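Local coordinates for SusD superfamily protein (Bacteroides fragilis, PDB 3L22) that probably binds glycans at the outer membrane as a SusD-family lipoprotein, and binds zinc ions, at residues D50-D55 with N132-T137; F67-M72 with Y424-P429. All blocks are in the same frame, centred on the assembly; numbering follows the deposited sequence.

In the fold
The chain runs from helix 44-52 through the short helix 67-70, then through helices 79-103 and 113-131 and into the loop that follows. Contact 1 closes the first long loop there, where 132-137 returns to helix 44-52. Contact 2 closes a far longer loop: 424-429, just before the last helix, comes back to helix 67-70. The two loops cross, because 67-72 lies inside the first and 424-429 beyond it. They also touch. Arg52 NH2 donates a probable hydrogen bond to Tyr424 O, and Leu134 O probably takes one from Trp426 N. The C-terminal SusD-family region is thereby tied to the N-terminal helices.

Contact 1 (D50-D55 with N132-T137); sequences DNRGDD and NNLYPT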
loop_
_atom_site.group_PDB
_atom_site.type_symbol
_atom_site.label_atom_id
_atom_site.label_comp_id
_atom_site.label_asym_id
_atom_site.label_seq_id
_atom_site.Cartn_x
_atom_site.Cartn_y
_atom_site.Cartn_z
ATOM N N ASP A 50 1.251 4.712 7.140
ATOM C CA ASP A 50 1.887 5.985 7.445
ATOM C C ASP A 50 2.140 6.148 8.914
ATOM O O ASP A 50 3.191 6.660 9.292
ATOM C CB ASP A 50 1.092 7.141 6.890
ATOM C CG ASP A 50 1.152 7.162 5.357
ATOM O OD1 ASP A 50 2.278 7.411 4.817
ATOM O OD2 ASP A 50 0.128 6.829 4.716
ATOM N N ASN A 51 1.191 5.730 9.748
ATOM C CA ASN A 51 1.392 5.766 11.194
ATOM C C ASN A 51 2.557 4.892 11.674
ATOM O O ASN A 51 3.266 5.252 12.621
ATOM C CB ASN A 51 0.108 5.366 11.923
ATOM C CG ASN A 51 -0.837 6.560 12.136
ATOM O OD1 ASN A 51 -0.784 7.208 13.176
ATOM N ND2 ASN A 51 -1.667 6.870 11.132
ATOM N N ARG A 52 2.773 3.754 11.030
ATOM C CA ARG A 52 3.918 2.915 11.361
ATOM C C ARG A 52 5.228 3.566 11.012
ATOM O O ARG A 52 6.218 3.341 11.707
ATOM C CB ARG A 52 3.778 1.507 10.763
ATOM C CG ARG A 52 2.713 0.718 11.493
ATOM C CD ARG A 52 2.444 -0.708 10.969
ATOM N NE ARG A 52 3.602 -1.586 10.805
ATOM C CZ ARG A 52 4.245 -2.250 11.766
ATOM N NH1 ARG A 52 3.897 -2.155 13.051
ATOM N NH2 ARG A 52 5.268 -3.041 11.427
ATOM N N GLY A 53 5.224 4.429 10.015
ATOM C CA GLY A 53 6.389 5.163 9.610
ATOM C C GLY A 53 6.833 6.318 10.493
ATOM O O GLY A 53 6.335 6.506 11.603
ATOM N N ASP A 54 7.753 7.101 9.945
ATOM C CA ASP A 54 8.520 8.080 10.668
ATOM C C ASP A 54 8.507 9.469 9.993
ATOM O O ASP A 54 9.285 10.365 10.357
ATOM C CB ASP A 54 9.963 7.558 10.785
ATOM C CG ASP A 54 10.609 7.296 9.408
ATOM O OD1 ASP A 54 9.960 7.540 8.364
ATOM O OD2 ASP A 54 11.758 6.808 9.363
ATOM N N ASP A 55 7.589 9.656 9.053
ATOM C CA ASP A 55 7.499 10.902 8.291
ATOM C C ASP A 55 6.313 11.780 8.663
ATOM O O ASP A 55 6.313 12.971 8.353
ATOM C CB ASP A 55 7.506 10.560 6.821
ATOM C CG ASP A 55 8.866 10.035 6.371
ATOM O OD1 ASP A 55 9.916 10.518 6.909
ATOM O OD2 ASP A 55 8.899 9.159 5.481
ATOM N N ASN A 132 0.754 -9.442 5.115
ATOM C CA ASN A 132 2.128 -9.924 5.195
ATOM C C ASN A 132 3.092 -8.818 5.629
ATOM O O ASN A 132 4.253 -9.100 5.892
ATOM C CB ASN A 132 2.608 -10.486 3.841
ATOM C CG ASN A 132 3.407 -11.776 3.968
ATOM O OD1 ASN A 132 3.233 -12.530 4.920
ATOM N ND2 ASN A 132 4.289 -12.042 2.978
ATOM N N ASN A 133 2.626 -7.571 5.627
ATOM C CA ASN A 133 3.414 -6.426 6.083
ATOM C C ASN A 133 2.969 -5.872 7.436
ATOM O O ASN A 133 3.371 -4.748 7.808
ATOM C CB ASN A 133 3.383 -5.339 5.007
ATOM C CG ASN A 133 4.302 -5.649 3.847
ATOM O OD1 ASN A 133 5.520 -5.462 3.967
ATOM N ND2 ASN A 133 3.742 -6.147 2.731
ATOM N N LEU A 134 2.227 -6.684 8.203
ATOM C CA LEU A 134 1.826 -6.363 9.584
ATOM C C LEU A 134 2.169 -7.465 10.602
ATOM O O LEU A 134 2.750 -7.173 11.647
ATOM C CB LEU A 134 0.339 -6.035 9.661
ATOM C CG LEU A 134 -0.061 -4.726 8.963
ATOM C CD1 LEU A 134 -1.586 -4.658 8.754
ATOM C CD2 LEU A 134 0.496 -3.514 9.752
ATOM N N TYR A 135 1.849 -8.713 10.284
ATOM C CA TYR A 135 1.903 -9.810 11.246
ATOM C C TYR A 135 3.254 -10.556 11.360
ATOM O O TYR A 135 3.674 -10.833 12.449
ATOM C CB TYR A 135 0.707 -10.745 11.007
ATOM C CG TYR A 135 -0.594 -9.987 11.232
ATOM C CD1 TYR A 135 -1.080 -9.757 12.535
ATOM C CD2 TYR A 135 -1.308 -9.446 10.167
ATOM C CE1 TYR A 135 -2.260 -9.019 12.760
ATOM C CE2 TYR A 135 -2.479 -8.690 10.395
ATOM C CZ TYR A 135 -2.952 -8.491 11.675
ATOM O OH TYR A 135 -4.116 -7.780 11.862
ATOM N N PRO A 136 3.959 -10.824 10.245
ATOM C CA PRO A 136 5.188 -11.566 10.428
ATOM C C PRO A 136 6.417 -10.676 10.489
ATOM O O PRO A 136 6.423 -9.577 9.924
ATOM C CB PRO A 136 5.280 -12.389 9.150
ATOM C CG PRO A 136 4.715 -11.482 8.122
ATOM C CD PRO A 136 3.588 -10.765 8.820
ATOM N N THR A 137 7.464 -11.200 11.112
ATOM C CA THR A 137 8.794 -10.683 10.889
ATOM C C THR A 137 9.045 -10.665 9.380
ATOM O O THR A 137 8.669 -11.629 8.702
ATOM C CB THR A 137 9.818 -11.592 11.574
ATOM O OG1 THR A 137 9.530 -11.603 12.960
ATOM C CG2 THR A 137 11.270 -11.130 11.359
HETATM O O HOH W 1 4.533 -2.145 8.205
#
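Arg52 lays the aliphatic part of its side chain against the tip of Leu134. Arg52 CD is 3.6 Å from Leu134 CD2, and the same methyl lies 3.8 Å from Arg52 NE. The two side chains cross at a slant. The leucine touches the arginine chain with a single branch. The arginine runs out from helix 44-52 and then bends at CG-CD (chi3 51°). The bend brings NE beside the leucine methyl and carries the rest of the guanidinium past it, toward Tyr424.

No direct hydrogen bond joins the segments. A water does so instead. It lies at the edge of the guanidinium, in its plane, and accepts from Arg52 NE at 2.8 Å. It donates in turn to Asn133 O at 2.9 Å. The head group has a second hold outside the two segments, since Arg52 NH2 donates to Tyr424 O. Two bonds at different nitrogens should limit rotation of the guanidinium. Met400 of helix 395-401 also packs on this arginine. The three touching residues are all buried. This is a water-bridged helix-to-loop contact in the interior of the SusD fold, joining helix 44-52 to the loop after helix 113-131.

Contact 2 (F67-M72 with Y424-P429); sequences FNTYNM and YTWPIP
Thr69 and Trp426 meet at a slant, hydroxyl against indole. Thr69 OG1 comes within 3.6 Å of Trp426 CZ2, on the six-membered ring. The threonine hydroxyl is anti to its own carbonyl carbon (chi1 -63°), which points OG1 toward the indole. Its polar partner is Glu80, which lies outside the two segments. The meeting with the ring carbon is therefore packing.

The pyrrole side of the indole is joined to the helix through water. A water in the ring plane, at the edge, accepts from Trp426 NE1 at 3.1 Å. It donates to Thr69 O at 2.9 Å. Thr69 O also accepts from Met72 N at 3.1 Å, so both bonds end on one oxygen in the last helical turn.

Met72, a selenomethionine, approaches 424-429 at Tyr424. Its chain is bent at chi2 and chi3, and CE stops 4.1 Å from Tyr424 O. This contact is loose. The Tyr424 side chain leaves its backbone on the side away from 67-72. Its hydroxyl bonds to Glu404 O. Met72 follows helix 67-70 with positive phi (58°), in a Schellman motif.

Around the contact, Arg52 of helix 44-52 packs on Thr69 and Met72, and Ile415 and Val417 of strand 414-417 touch Met72. Trp426 rests on Thr84 of helix 79-103, and Pro429 is the N-cap of helix 430-435, which follows directly.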
loop_
_atom_site.group_PDB
_atom_site.type_symbol
_atom_site.label_atom_id
_atom_site.label_comp_id
_atom_site.label_asym_id
_atom_site.label_seq_id
_atom_site.Cartn_x
_atom_site.Cartn_y
_atom_site.Cartn_z
ATOM N N PHE A 67 -3.509 5.925 17.489
ATOM C CA PHE A 67 -2.393 6.293 18.334
ATOM C C PHE A 67 -1.505 5.118 18.701
ATOM O O PHE A 67 -0.289 5.266 18.714
ATOM C CB PHE A 67 -2.905 6.962 19.609
ATOM C CG PHE A 67 -1.883 7.727 20.360
ATOM C CD1 PHE A 67 -1.202 8.783 19.762
ATOM C CD2 PHE A 67 -1.654 7.451 21.706
ATOM C CE1 PHE A 67 -0.269 9.545 20.496
ATOM C CE2 PHE A 67 -0.733 8.203 22.451
ATOM C CZ PHE A 67 -0.033 9.249 21.838
ATOM N N ASN A 68 -2.101 3.970 19.001
ATOM C CA ASN A 68 -1.311 2.775 19.311
ATOM C C ASN A 68 -0.513 2.237 18.113
ATOM O O ASN A 68 0.557 1.652 18.304
ATOM C CB ASN A 68 -2.164 1.644 19.896
ATOM C CG ASN A 68 -2.171 1.627 21.417
ATOM O OD1 ASN A 68 -1.387 2.315 22.078
ATOM N ND2 ASN A 68 -3.061 0.816 21.984
ATOM N N THR A 69 -1.008 2.443 16.899
ATOM C CA THR A 69 -0.235 2.075 15.724
ATOM C C THR A 69 0.995 2.943 15.619
ATOM O O THR A 69 2.101 2.426 15.424
ATOM C CB THR A 69 -1.048 2.166 14.436
ATOM O OG1 THR A 69 -2.111 1.227 14.516
ATOM C CG2 THR A 69 -0.145 1.865 13.202
ATOM N N TYR A 70 0.822 4.257 15.772
ATOM C CA TYR A 70 1.943 5.195 15.668
ATOM C C TYR A 70 3.027 4.899 16.708
ATOM O O TYR A 70 4.219 4.910 16.407
ATOM C CB TYR A 70 1.502 6.658 15.817
ATOM C CG TYR A 70 2.734 7.580 15.771
ATOM C CD1 TYR A 70 3.389 7.840 14.556
ATOM C CD2 TYR A 70 3.258 8.152 16.933
ATOM C CE1 TYR A 70 4.550 8.624 14.509
ATOM C CE2 TYR A 70 4.413 8.953 16.896
ATOM C CZ TYR A 70 5.056 9.178 15.685
ATOM O OH TYR A 70 6.188 9.956 15.646
ATOM N N ASN A 71 2.574 4.638 17.927
ATOM C CA ASN A 71 3.452 4.339 19.054
ATOM C C ASN A 71 3.984 2.916 19.080
ATOM O O ASN A 71 4.688 2.537 20.017
ATOM C CB ASN A 71 2.711 4.638 20.351
ATOM C CG ASN A 71 2.588 6.108 20.629
ATOM O OD1 ASN A 71 3.387 6.928 20.161
ATOM N ND2 ASN A 71 1.603 6.457 21.460
HETATM N N MSE A 72 3.681 2.128 18.058
HETATM C CA MSE A 72 4.224 0.765 17.950
HETATM C C MSE A 72 3.820 -0.035 19.189
HETATM O O MSE A 72 4.633 -0.710 19.813
HETATM C CB MSE A 72 5.748 0.758 17.751
HETATM C CG MSE A 72 6.228 1.636 16.645
HETATM SE SE MSE A 72 5.546 1.160 14.881
HETATM C CE MSE A 72 6.557 -0.476 14.593
ATOM N N TYR A 424 7.633 -4.957 16.930
ATOM C CA TYR A 424 7.952 -4.728 15.529
ATOM C C TYR A 424 6.764 -5.110 14.633
ATOM O O TYR A 424 6.526 -4.476 13.583
ATOM C CB TYR A 424 9.171 -5.543 15.111
ATOM C CG TYR A 424 9.854 -5.089 13.823
ATOM C CD1 TYR A 424 10.574 -3.914 13.783
ATOM C CD2 TYR A 424 9.847 -5.868 12.685
ATOM C CE1 TYR A 424 11.238 -3.519 12.662
ATOM C CE2 TYR A 424 10.540 -5.461 11.525
ATOM C CZ TYR A 424 11.205 -4.276 11.522
ATOM O OH TYR A 424 11.899 -3.864 10.411
ATOM N N THR A 425 6.051 -6.157 15.042
ATOM C CA THR A 425 4.922 -6.671 14.310
ATOM C C THR A 425 3.655 -6.533 15.160
ATOM O O THR A 425 3.714 -6.275 16.357
ATOM C CB THR A 425 5.118 -8.143 13.984
ATOM O OG1 THR A 425 5.171 -8.878 15.212
ATOM C CG2 THR A 425 6.400 -8.373 13.144
ATOM N N TRP A 426 2.518 -6.691 14.496
ATOM C CA TRP A 426 1.241 -6.787 15.147
ATOM C C TRP A 426 1.031 -8.253 15.565
ATOM O O TRP A 426 1.422 -9.160 14.831
ATOM C CB TRP A 426 0.151 -6.385 14.155
ATOM C CG TRP A 426 -0.050 -4.918 13.972
ATOM C CD1 TRP A 426 0.754 -3.893 14.407
ATOM C CD2 TRP A 426 -1.160 -4.309 13.331
ATOM N NE1 TRP A 426 0.197 -2.682 14.064
ATOM C CE2 TRP A 426 -0.987 -2.914 13.416
ATOM C CE3 TRP A 426 -2.315 -4.808 12.720
ATOM C CZ2 TRP A 426 -1.905 -2.010 12.869
ATOM C CZ3 TRP A 426 -3.245 -3.884 12.173
ATOM C CH2 TRP A 426 -3.031 -2.526 12.262
ATOM N N PRO A 427 0.436 -8.488 16.726
ATOM C CA PRO A 427 0.138 -9.861 17.097
ATOM C C PRO A 427 -1.173 -10.308 16.443
ATOM O O PRO A 427 -2.023 -9.474 16.112
ATOM C CB PRO A 427 -0.019 -9.773 18.614
ATOM C CG PRO A 427 -0.631 -8.377 18.818
ATOM C CD PRO A 427 0.041 -7.527 17.779
ATOM N N ILE A 428 -1.335 -11.618 16.265
ATOM C CA ILE A 428 -2.567 -12.176 15.764
ATOM C C ILE A 428 -3.702 -11.738 16.705
ATOM O O ILE A 428 -3.577 -11.914 17.902
ATOM C CB ILE A 428 -2.535 -13.722 15.681
ATOM C CG1 ILE A 428 -1.422 -14.215 14.731
ATOM C CG2 ILE A 428 -3.925 -14.233 15.246
ATOM C CD1 ILE A 428 -1.474 -13.659 13.300
ATOM N N PRO A 429 -4.793 -11.131 16.161
ATOM C CA PRO A 429 -5.780 -10.510 17.056
ATOM C C PRO A 429 -6.679 -11.480 17.768
ATOM O O PRO A 429 -6.890 -12.588 17.294
ATOM C CB PRO A 429 -6.636 -9.641 16.114
ATOM C CG PRO A 429 -6.488 -10.324 14.795
ATOM C CD PRO A 429 -5.041 -10.756 14.767
HETATM O O HOH W 2 2.080 -0.413 14.874
#